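Local coordinates for protein lipolytic enzyme, g-d-s-l (Clostridium thermocellum, PDB 2W47) that carries a family 6 carbohydrate-binding module, a calcium-containing beta-sandwich domain that holds a glycan in a pocket, at residues I57-N62 against T92-A97. Residues are numbered along the deposited sequence; the frame is centred on the assembly and turned at random.
Sequences IFRYAN and TTWNEA
Phe58 and Tyr60 pair antiparallel with Ala97 and Asn95, two hydrogen-bonded pairs either side of the non-hydrogen-bonded pair Arg59–Glu96, and the strand directions lie 142° apart. Phe58 N gives its hydrogen to Ala97 O at 2.8 Å, and Asn95 N reaches Tyr60 O at 2.8 Å. The indole of Trp94 is wedged between two residues of strand 52-61. Ala61 CB sits over one face in a CH-pi contact, 3.8 Å from the centroid of the six-membered ring. Arg59 NH2 lies over the opposite face toward its rim, guanidinium and indole planes 14° apart; this NH2 is 3.8 Å from Trp94 CG. With CG anti to the backbone N (chi1 -177°) and the chain extended to NE, the Arg59 side chain crosses that of Trp94 at about a right angle, with Trp94 CB over the centre of the guanidinium. One water bridges Arg59 NH1 and Trp94 O, while NH2 forms a salt bridge with Asp124 and Trp94 NE1 bonds to Ala24 O. On the other side of the sheet, Tyr60 CE2 packs 3.8 Å from Ala97 CB, and Tyr60 OH bonds to Val86 O. Trp94 is not itself a pocket residue; its side chain lies about 7 Å from the bound 4-deoxy-beta-L-threo-hex-4-enopyranuronic acid. The Ala61–Arg59 clamp, with Asp124 holding the guanidinium and Ala24 O the indole N-H, should fix the tilt of its ring.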
loop_
_atom_site.group_PDB
_atom_site.type_symbol
_atom_site.label_atom_id
_atom_site.label_comp_id
_atom_site.label_asym_id
_atom_site.label_seq_id
_atom_site.Cartn_x
_atom_site.Cartn_y
_atom_site.Cartn_z
ATOM N N ILE A 57 -0.189 5.615 -3.898
ATOM C CA ILE A 57 -0.845 4.643 -4.760
ATOM C C ILE A 57 -0.250 3.258 -4.537
ATOM O O ILE A 57 0.950 3.050 -4.713
ATOM C CB ILE A 57 -0.741 5.032 -6.253
ATOM C CG1 ILE A 57 -1.426 6.384 -6.509
ATOM C CG2 ILE A 57 -1.340 3.941 -7.132
ATOM C CD1 ILE A 57 -1.428 6.823 -7.983
ATOM N N PHE A 58 -1.098 2.313 -4.148
ATOM C CA PHE A 58 -0.688 0.917 -4.008
ATOM C C PHE A 58 -1.012 0.192 -5.300
ATOM O O PHE A 58 -2.145 0.251 -5.779
ATOM C CB PHE A 58 -1.455 0.243 -2.867
ATOM C CG PHE A 58 -1.238 0.877 -1.524
ATOM C CD1 PHE A 58 -0.222 0.432 -0.683
ATOM C CD2 PHE A 58 -2.064 1.910 -1.087
ATOM C CE1 PHE A 58 -0.028 1.013 0.571
ATOM C CE2 PHE A 58 -1.878 2.496 0.160
ATOM C CZ PHE A 58 -0.862 2.047 0.998
ATOM N N ARG A 59 -0.028 -0.482 -5.879
ATOM C CA ARG A 59 -0.305 -1.405 -6.966
ATOM C C ARG A 59 -0.542 -2.763 -6.326
ATOM O O ARG A 59 0.299 -3.250 -5.586
ATOM C CB ARG A 59 0.846 -1.441 -7.966
ATOM C CG ARG A 59 0.579 -2.331 -9.175
ATOM C CD ARG A 59 1.606 -2.126 -10.276
ATOM N NE ARG A 59 1.233 -2.807 -11.519
ATOM C CZ ARG A 59 1.663 -4.012 -11.887
ATOM N NH1 ARG A 59 1.268 -4.537 -13.044
ATOM N NH2 ARG A 59 2.481 -4.706 -11.105
ATOM N N TYR A 60 -1.695 -3.372 -6.607
ATOM C CA TYR A 60 -2.153 -4.522 -5.839
ATOM C C TYR A 60 -2.913 -5.527 -6.697
ATOM O O TYR A 60 -3.395 -5.187 -7.782
ATOM C CB TYR A 60 -3.035 -4.048 -4.672
ATOM C CG TYR A 60 -4.464 -3.789 -5.081
ATOM C CD1 TYR A 60 -5.434 -4.770 -4.908
ATOM C CD2 TYR A 60 -4.842 -2.579 -5.654
ATOM C CE1 TYR A 60 -6.746 -4.557 -5.291
ATOM C CE2 TYR A 60 -6.167 -2.357 -6.046
ATOM C CZ TYR A 60 -7.097 -3.354 -5.853
ATOM O OH TYR A 60 -8.409 -3.170 -6.238
ATOM N N ALA A 61 -3.022 -6.755 -6.199
ATOM C CA ALA A 61 -3.873 -7.758 -6.813
ATOM C C ALA A 61 -4.783 -8.350 -5.766
ATOM O O ALA A 61 -4.404 -8.499 -4.610
ATOM C CB ALA A 61 -3.039 -8.848 -7.492
ATOM N N ASN A 62 -6.000 -8.689 -6.176
ATOM C CA ASN A 62 -6.957 -9.358 -5.303
ATOM C C ASN A 62 -7.749 -10.331 -6.157
ATOM O O ASN A 62 -8.712 -9.950 -6.835
ATOM C CB ASN A 62 -7.862 -8.346 -4.592
ATOM C CG ASN A 62 -8.888 -9.007 -3.693
ATOM O OD1 ASN A 62 -8.937 -10.235 -3.602
ATOM N ND2 ASN A 62 -9.734 -8.202 -3.053
ATOM N N THR A 92 -3.126 -12.428 -11.140
ATOM C CA THR A 92 -2.132 -11.893 -12.069
ATOM C C THR A 92 -2.587 -10.575 -12.714
ATOM O O THR A 92 -1.921 -10.048 -13.611
ATOM C CB THR A 92 -1.808 -12.922 -13.168
ATOM O OG1 THR A 92 -3.031 -13.322 -13.802
ATOM C CG2 THR A 92 -1.122 -14.146 -12.575
ATOM N N THR A 93 -3.724 -10.049 -12.249
ATOM C CA THR A 93 -4.199 -8.747 -12.680
ATOM C C THR A 93 -3.978 -7.736 -11.566
ATOM O O THR A 93 -4.502 -7.889 -10.462
ATOM C CB THR A 93 -5.676 -8.784 -13.093
ATOM O OG1 THR A 93 -5.816 -9.712 -14.174
ATOM C CG2 THR A 93 -6.127 -7.411 -13.561
ATOM N N TRP A 94 -3.171 -6.728 -11.868
ATOM C CA TRP A 94 -2.722 -5.763 -10.884
ATOM C C TRP A 94 -3.326 -4.406 -11.193
ATOM O O TRP A 94 -3.167 -3.881 -12.303
ATOM C CB TRP A 94 -1.197 -5.668 -10.882
ATOM C CG TRP A 94 -0.513 -6.966 -10.593
ATOM C CD1 TRP A 94 -0.268 -7.985 -11.485
ATOM C CD2 TRP A 94 0.028 -7.402 -9.334
ATOM N NE1 TRP A 94 0.391 -9.019 -10.855
ATOM C CE2 TRP A 94 0.579 -8.685 -9.538
ATOM C CE3 TRP A 94 0.096 -6.834 -8.051
ATOM C CZ2 TRP A 94 1.197 -9.406 -8.509
ATOM C CZ3 TRP A 94 0.705 -7.564 -7.024
ATOM C CH2 TRP A 94 1.245 -8.830 -7.265
ATOM N N ASN A 95 -4.023 -3.851 -10.212
ATOM C CA ASN A 95 -4.659 -2.548 -10.355
ATOM C C ASN A 95 -4.077 -1.583 -9.335
ATOM O O ASN A 95 -3.167 -1.942 -8.581
ATOM C CB ASN A 95 -6.177 -2.676 -10.192
ATOM C CG ASN A 95 -6.834 -3.432 -11.337
ATOM O OD1 ASN A 95 -6.227 -3.664 -12.389
ATOM N ND2 ASN A 95 -8.088 -3.816 -11.136
ATOM N N GLU A 96 -4.581 -0.357 -9.326
ATOM C CA GLU A 96 -4.130 0.666 -8.396
ATOM C C GLU A 96 -5.250 1.049 -7.437
ATOM O O GLU A 96 -6.418 1.075 -7.822
ATOM C CB GLU A 96 -3.702 1.920 -9.153
ATOM C CG GLU A 96 -2.435 1.808 -9.993
ATOM C CD GLU A 96 -2.073 3.139 -10.655
ATOM O OE1 GLU A 96 -2.989 3.884 -11.058
ATOM O OE2 GLU A 96 -0.871 3.443 -10.786
ATOM N N ALA A 97 -4.883 1.344 -6.196
ATOM C CA ALA A 97 -5.782 1.971 -5.231
ATOM C C ALA A 97 -4.978 3.038 -4.524
ATOM O O ALA A 97 -3.871 2.774 -4.046
ATOM C CB ALA A 97 -6.331 0.952 -4.241
HETATM O O HOH W 1 -1.113 -3.315 -14.076
#